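Local structure of Tas1 (Pseudomonas aeruginosa, 6OX6) at residues K284-E287 and R288-K292; Q363-S366 and P367-Y371. The protein is a type VI secretion toxin that pyrophosphorylates adenosine nucleotides to (p)ppApp, draining ADP and ATP from competitor cells. All coordinates share one frame; numbering follows the deposited sequence.

Contact 1. Residues K284-E287 and R288-K292; sequences KSRE and RAMQK. With ACT (acetate ion), chain D.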
ATOM      1  N   LYS A 284       5.734  -3.693 -13.843  1.00 48.41           N
ATOM      2  CA  LYS A 284       6.784  -3.896 -12.850  1.00 52.32           C
ATOM      3  C   LYS A 284       7.933  -4.683 -13.468  1.00 58.34           C
ATOM      4  O   LYS A 284       7.712  -5.642 -14.207  1.00 47.55           O
ATOM      5  CB  LYS A 284       6.239  -4.639 -11.629  1.00 50.02           C
ATOM      6  CG  LYS A 284       7.209  -4.690 -10.456  1.00 51.08           C
ATOM      7  CD  LYS A 284       6.536  -5.163  -9.170  1.00 52.05           C
ATOM      8  CE  LYS A 284       6.618  -4.075  -8.097  1.00 58.51           C
ATOM      9  NZ  LYS A 284       6.011  -2.776  -8.539  1.00 63.00           N
ATOM     10  N   SER A 285       9.166  -4.272 -13.175  1.00 47.47           N
ATOM     11  CA  SER A 285      10.311  -4.966 -13.754  1.00 52.66           C
ATOM     12  C   SER A 285      10.366  -6.401 -13.257  1.00 51.27           C
ATOM     13  O   SER A 285       9.930  -6.713 -12.140  1.00 46.71           O
ATOM     14  CB  SER A 285      11.626  -4.257 -13.411  1.00 56.35           C
ATOM     15  OG  SER A 285      12.221  -4.800 -12.228  1.00 55.37           O
ATOM     16  N   ARG A 286      10.949  -7.263 -14.096  1.00 50.57           N
ATOM     17  CA  ARG A 286      10.962  -8.702 -13.857  1.00 50.38           C
ATOM     18  C   ARG A 286      11.583  -9.052 -12.505  1.00 49.17           C
ATOM     19  O   ARG A 286      10.959  -9.735 -11.686  1.00 47.54           O
ATOM     20  CB  ARG A 286      11.711  -9.410 -14.994  1.00 53.07           C
ATOM     21  CG  ARG A 286      11.812 -10.944 -14.839  1.00 56.78           C
ATOM     22  CD  ARG A 286      12.270 -11.656 -16.153  1.00 64.48           C
ATOM     23  NE  ARG A 286      11.159 -12.380 -16.761  1.00 64.93           N
ATOM     24  CZ  ARG A 286      10.500 -11.953 -17.835  1.00 64.11           C
ATOM     25  NH1 ARG A 286      10.869 -10.816 -18.418  1.00 67.34           N
ATOM     26  NH2 ARG A 286       9.482 -12.652 -18.325  1.00 60.61           N
ATOM     27  N   GLU A 287      12.826  -8.611 -12.266  1.00 50.19           N
ATOM     28  CA  GLU A 287      13.521  -8.984 -11.033  1.00 53.37           C
ATOM     29  C   GLU A 287      12.762  -8.512  -9.809  1.00 51.01           C
ATOM     30  O   GLU A 287      12.675  -9.226  -8.802  1.00 53.06           O
ATOM     31  CB  GLU A 287      14.940  -8.406 -11.006  1.00 55.46           C
ATOM     32  CG  GLU A 287      15.817  -8.893  -9.832  1.00 61.47           C
ATOM     33  CD  GLU A 287      16.224 -10.377  -9.930  1.00 72.55           C
ATOM     34  OE1 GLU A 287      16.385 -11.018  -8.860  1.00 76.38           O
ATOM     35  OE2 GLU A 287      16.399 -10.892 -11.066  1.00 75.61           O
ATOM     36  N   ARG A 288      12.234  -7.295  -9.862  1.00 46.34           N
ATOM     37  CA  ARG A 288      11.551  -6.767  -8.690  1.00 45.28           C
ATOM     38  C   ARG A 288      10.231  -7.490  -8.480  1.00 46.45           C
ATOM     39  O   ARG A 288       9.869  -7.815  -7.344  1.00 43.77           O
ATOM     40  CB  ARG A 288      11.350  -5.264  -8.850  1.00 44.46           C
ATOM     41  CG  ARG A 288      12.662  -4.475  -8.675  1.00 47.94           C
ATOM     42  CD  ARG A 288      12.470  -3.002  -8.979  1.00 54.88           C
ATOM     43  NE  ARG A 288      11.399  -2.436  -8.166  1.00 63.16           N
ATOM     44  CZ  ARG A 288      11.570  -1.783  -7.023  1.00 66.06           C
ATOM     45  NH1 ARG A 288      12.786  -1.583  -6.536  1.00 67.46           N
ATOM     46  NH2 ARG A 288      10.512  -1.326  -6.370  1.00 65.69           N
ATOM     47  N   ALA A 289       9.522  -7.774  -9.575  1.00 43.26           N
ATOM     48  CA  ALA A 289       8.287  -8.537  -9.496  1.00 45.61           C
ATOM     49  C   ALA A 289       8.544  -9.884  -8.843  1.00 47.14           C
ATOM     50  O   ALA A 289       7.818 -10.290  -7.933  1.00 44.95           O
ATOM     51  CB  ALA A 289       7.696  -8.715 -10.892  1.00 48.27           C
HETATM   52  N   MSE A 290       9.603 -10.570  -9.267  1.00 43.54           N
HETATM   53  CA  MSE A 290       9.935 -11.853  -8.680  1.00 47.92           C
HETATM   54  C   MSE A 290      10.334 -11.782  -7.228  1.00 46.57           C
HETATM   55  O   MSE A 290       9.907 -12.626  -6.436  1.00 46.02           O
HETATM   56  CB  MSE A 290      11.049 -12.568  -9.475  1.00 45.95           C
HETATM   57  CG  MSE A 290      10.587 -13.102 -10.821  1.00 48.61           C
HETATM   58 SE   MSE A 290      12.030 -13.460 -12.051  0.45 52.42          SE
HETATM   59  CE  MSE A 290      13.129 -14.565 -10.901  1.00 50.60           C
ATOM     60  N   GLN A 291      11.113 -10.766  -6.874  1.00 42.57           N
ATOM     61  CA  GLN A 291      11.546 -10.577  -5.496  1.00 45.06           C
ATOM     62  C   GLN A 291      10.341 -10.291  -4.605  1.00 40.94           C
ATOM     63  O   GLN A 291      10.261 -10.784  -3.480  1.00 39.14           O
ATOM     64  CB  GLN A 291      12.556  -9.433  -5.401  1.00 53.41           C
ATOM     65  CG  GLN A 291      13.986  -9.841  -5.715  1.00 69.90           C
ATOM     66  CD  GLN A 291      14.448 -11.025  -4.889  1.00 80.62           C
ATOM     67  OE1 GLN A 291      13.710 -11.994  -4.704  1.00 83.98           O
ATOM     68  NE2 GLN A 291      15.675 -10.954  -4.387  1.00 83.02           N
ATOM     69  N   LYS A 292       9.405  -9.492  -5.112  1.00 39.23           N
ATOM     70  CA  LYS A 292       8.198  -9.154  -4.349  1.00 37.97           C
ATOM     71  C   LYS A 292       7.275 -10.363  -4.202  1.00 37.22           C
ATOM     72  O   LYS A 292       6.704 -10.596  -3.124  1.00 38.99           O
ATOM     73  CB  LYS A 292       7.473  -7.991  -5.020  1.00 39.51           C
ATOM     74  CG  LYS A 292       6.240  -7.516  -4.286  1.00 40.59           C
ATOM     75  CD  LYS A 292       5.757  -6.199  -4.862  1.00 46.43           C
ATOM     76  CE  LYS A 292       4.720  -5.536  -3.964  1.00 49.50           C
ATOM     77  NZ  LYS A 292       4.361  -4.193  -4.496  1.00 52.19           N
TER
HETATM   78  C   ACT D 502       8.539  -0.741  -9.293  1.00 53.88           C
HETATM   79  O   ACT D 502       8.765  -1.606  -8.396  1.00 54.78           O
HETATM   80  OXT ACT D 502       7.767   0.244  -9.237  1.00 53.70           O
HETATM   81  CH3 ACT D 502       9.333  -0.937 -10.653  1.00 52.83           C
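R288 and K284 meet around one acetate oxygen at an N-capped helix start, the first turn of helix 286-296. S285 is the N-cap: its OG accepts a weak, 3.4 Å bond from R288 N, and serine suits the place because its short hydroxyl can turn back to an amide that no earlier turn serves. The regular helix bonds begin with A289 N to S285 O at 2.8 Å. R288 sends NE and NH2 to the acetate O, at 2.8 and 2.7 Å, so the oxygen lies in the guanidinium plane at its edge; a bend at chi3 (55°) swings the group there. The acetate probably comes from the crystallisation liquor. The aliphatic chain of K284 passes alongside A289, its CD 3.8 Å from A289 CA, where the small alanine lets it lie close, and its ammonium also pairs with D306, which K292 shares. That common carboxylate probably offsets the nearness of the two lysines. E287 and Q291 point the same way, side by side, their carboxylate and amide planes 78° apart; E287 O accepts from Q291 N at 2.9 Å, and OE1 bonds T243. An acidic residue is favourable in a helix's first turn. From the acetate O to K284 NZ the weak hydrogen bond measures 3.0 Å.

Contact 2. Residues Q363-S366 and P367-Y371; sequences QVNS and PEMIY. With ACT (acetate ion), chain I.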
ATOM      1  N   GLN A 363      -4.183   3.896  -7.693  1.00 34.04           N
ATOM      2  CA  GLN A 363      -4.136   4.765  -6.525  1.00 31.92           C
ATOM      3  C   GLN A 363      -4.720   6.122  -6.867  1.00 32.77           C
ATOM      4  O   GLN A 363      -4.655   6.568  -8.012  1.00 35.02           O
ATOM      5  CB  GLN A 363      -2.707   4.961  -6.040  1.00 31.06           C
ATOM      6  CG  GLN A 363      -2.054   3.718  -5.532  1.00 32.94           C
ATOM      7  CD  GLN A 363      -0.687   4.025  -5.009  1.00 38.17           C
ATOM      8  OE1 GLN A 363       0.272   4.128  -5.766  1.00 46.97           O
ATOM      9  NE2 GLN A 363      -0.597   4.240  -3.723  1.00 35.91           N
ATOM     10  N   VAL A 364      -5.258   6.796  -5.859  1.00 30.40           N
ATOM     11  CA  VAL A 364      -5.848   8.113  -6.038  1.00 38.31           C
ATOM     12  C   VAL A 364      -5.407   8.991  -4.884  1.00 38.31           C
ATOM     13  O   VAL A 364      -5.409   8.557  -3.725  1.00 31.59           O
ATOM     14  CB  VAL A 364      -7.392   8.074  -6.095  1.00 37.14           C
ATOM     15  CG1 VAL A 364      -7.889   9.358  -6.681  1.00 35.54           C
ATOM     16  CG2 VAL A 364      -7.914   6.865  -6.908  1.00 35.83           C
ATOM     17  N   ASN A 365      -5.066  10.235  -5.193  1.00 29.51           N
ATOM     18  CA  ASN A 365      -4.701  11.186  -4.148  1.00 31.36           C
ATOM     19  C   ASN A 365      -4.743  12.581  -4.740  1.00 33.07           C
ATOM     20  O   ASN A 365      -4.869  12.755  -5.953  1.00 33.80           O
ATOM     21  CB  ASN A 365      -3.309  10.909  -3.572  1.00 29.63           C
ATOM     22  CG  ASN A 365      -3.274  11.061  -2.056  1.00 32.63           C
ATOM     23  OD1 ASN A 365      -3.987  11.897  -1.497  1.00 34.76           O
ATOM     24  ND2 ASN A 365      -2.481  10.233  -1.385  1.00 29.82           N
ATOM     25  N   SER A 366      -4.628  13.573  -3.857  1.00 27.18           N
ATOM     26  CA  SER A 366      -4.574  14.968  -4.242  1.00 28.10           C
ATOM     27  C   SER A 366      -3.141  15.398  -4.547  1.00 32.89           C
ATOM     28  O   SER A 366      -2.173  14.724  -4.164  1.00 32.11           O
ATOM     29  CB  SER A 366      -5.143  15.836  -3.126  1.00 33.48           C
ATOM     30  OG  SER A 366      -4.420  15.628  -1.928  1.00 34.91           O
ATOM     31  N   PRO A 367      -2.970  16.522  -5.249  1.00 36.80           N
ATOM     32  CA  PRO A 367      -1.606  17.037  -5.447  1.00 34.33           C
ATOM     33  C   PRO A 367      -0.912  17.386  -4.139  1.00 29.31           C
ATOM     34  O   PRO A 367       0.306  17.185  -4.019  1.00 28.54           O
ATOM     35  CB  PRO A 367      -1.815  18.283  -6.330  1.00 35.40           C
ATOM     36  CG  PRO A 367      -3.178  18.106  -6.956  1.00 35.72           C
ATOM     37  CD  PRO A 367      -3.982  17.350  -5.935  1.00 37.18           C
ATOM     38  N   GLU A 368      -1.653  17.873  -3.145  1.00 26.91           N
ATOM     39  CA  GLU A 368      -1.025  18.264  -1.888  1.00 32.38           C
ATOM     40  C   GLU A 368      -0.412  17.062  -1.186  1.00 31.15           C
ATOM     41  O   GLU A 368       0.705  17.137  -0.656  1.00 30.70           O
ATOM     42  CB  GLU A 368      -2.044  18.958  -0.975  1.00 38.10           C
ATOM     43  CG  GLU A 368      -2.502  20.321  -1.483  1.00 49.72           C
ATOM     44  CD  GLU A 368      -3.384  20.248  -2.745  1.00 56.73           C
ATOM     45  OE1 GLU A 368      -3.863  19.142  -3.088  1.00 56.03           O
ATOM     46  OE2 GLU A 368      -3.591  21.298  -3.404  1.00 61.21           O
HETATM   47  N   MSE A 369      -1.139  15.950  -1.174  1.00 30.18           N
HETATM   48  CA  MSE A 369      -0.675  14.740  -0.518  1.00 28.23           C
HETATM   49  C   MSE A 369       0.528  14.157  -1.204  1.00 24.94           C
HETATM   50  O   MSE A 369       1.451  13.666  -0.521  1.00 23.07           O
HETATM   51  CB  MSE A 369      -1.798  13.709  -0.518  1.00 28.18           C
HETATM   52  CG  MSE A 369      -2.826  14.024   0.562  1.00 34.55           C
HETATM   53 SE   MSE A 369      -1.904  14.366   2.268  0.71 46.96          SE
HETATM   54  CE  MSE A 369      -0.950  12.649   2.415  1.00 41.03           C
ATOM     55  N   ILE A 370       0.545  14.196  -2.532  1.00 25.74           N
ATOM     56  CA  ILE A 370       1.657  13.645  -3.307  1.00 20.60           C
ATOM     57  C   ILE A 370       2.899  14.509  -3.145  1.00 21.87           C
ATOM     58  O   ILE A 370       4.014  14.000  -2.977  1.00 23.14           O
ATOM     59  CB  ILE A 370       1.257  13.501  -4.780  1.00 20.65           C
ATOM     60  CG1 ILE A 370       0.331  12.281  -4.925  1.00 24.26           C
ATOM     61  CG2 ILE A 370       2.550  13.371  -5.660  1.00 20.22           C
ATOM     62  CD1 ILE A 370      -0.539  12.301  -6.151  1.00 26.86           C
ATOM     63  N   TYR A 371       2.730  15.827  -3.207  1.00 22.27           N
ATOM     64  CA  TYR A 371       3.811  16.740  -2.871  1.00 23.93           C
ATOM     65  C   TYR A 371       4.419  16.383  -1.524  1.00 24.72           C
ATOM     66  O   TYR A 371       5.644  16.312  -1.368  1.00 24.29           O
ATOM     67  CB  TYR A 371       3.274  18.174  -2.845  1.00 22.77           C
ATOM     68  CG  TYR A 371       4.305  19.196  -2.493  1.00 24.47           C
ATOM     69  CD1 TYR A 371       4.302  19.826  -1.254  1.00 30.00           C
ATOM     70  CD2 TYR A 371       5.290  19.538  -3.401  1.00 26.74           C
ATOM     71  CE1 TYR A 371       5.265  20.781  -0.936  1.00 28.75           C
ATOM     72  CE2 TYR A 371       6.253  20.470  -3.101  1.00 29.91           C
ATOM     73  CZ  TYR A 371       6.233  21.085  -1.865  1.00 33.01           C
ATOM     74  OH  TYR A 371       7.202  22.014  -1.587  1.00 37.98           O
TER
HETATM   75  C   ACT I 507       1.077   7.763  -3.882  1.00 66.35           C
HETATM   76  O   ACT I 507       1.502   6.795  -3.184  1.00 65.83           O
HETATM   77  OXT ACT I 507       1.740   8.581  -4.584  1.00 65.12           O
HETATM   78  CH3 ACT I 507      -0.495   7.958  -3.869  1.00 66.03           C
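A strand-to-helix junction with a serine N-cap joins the end of strand 359-365 to the start of helix 367-373, and S366 is its pivot. The serine OG takes the amide of M369 in a weak capping bond, 3.4 Å from OG to M369 N, while S366 O begins the regular helical pattern by accepting from I370 N at 3.2 Å. With chi1 at 58°, OG sits between the backbone N and the carbonyl carbon, which turns it over the first turn. P367 suits the first helical position, since its ring fixes phi and no amide hydrogen is needed there; the Ser-Pro linkage itself brings S366 CB to 3.4 Å from P367 CD. N365, still in the strand, lays its amide obliquely across M369, OD1 coming within 3.0 Å of M369 CB. The same OD1 receives S366 N at 3.0 Å, the donor standing well to the side of the carbonyl direction (C=O...N angle 98°), and ND2 reaches S346 O, so both ends of this buried amide are employed. I370 brings CD1 4.0 Å from N365 CB, a branched hydrocarbon lying against the strand end. Farther back, Q363 NE2 makes a weak bond to an acetate, also held by K373, that probably came from the crystallisation liquor. The N-to-C directions of the short segments 363-365 and 367-371 differ by 103°. Q363 and N365 pair through their backbones with strand 308-313, and V364 with strand 347-353. P367 and I370 pack on I313 of strand 308-313 and on L383 of helix 376-383, while P367 and Y371 reach V391 of helix 385-393.

Contact 1 comes first along the chain and closes before contact 2 opens; their centres lie about 25 Å apart, on opposite sides of the chain's centre, and their nearest atoms are about 9 Å apart. Both are helix starts capped by a serine. Residues 284-292 lie on the periphery, beside helix 249-253 and the loop holding D306 and L307. Residues 363-371 are largely buried and run from the end of the central strand of the five-stranded mixed sheet into helix 367-373. Strand 308-313 connects the two regions: it follows the D306 loop and pairs with strand 359-365. Contact 1 reaches the immunity protein, Pa14_01140, where K292 packs on its R53; contact 2, touched by no other protein chain of the assembly, belongs to the toxin's own core.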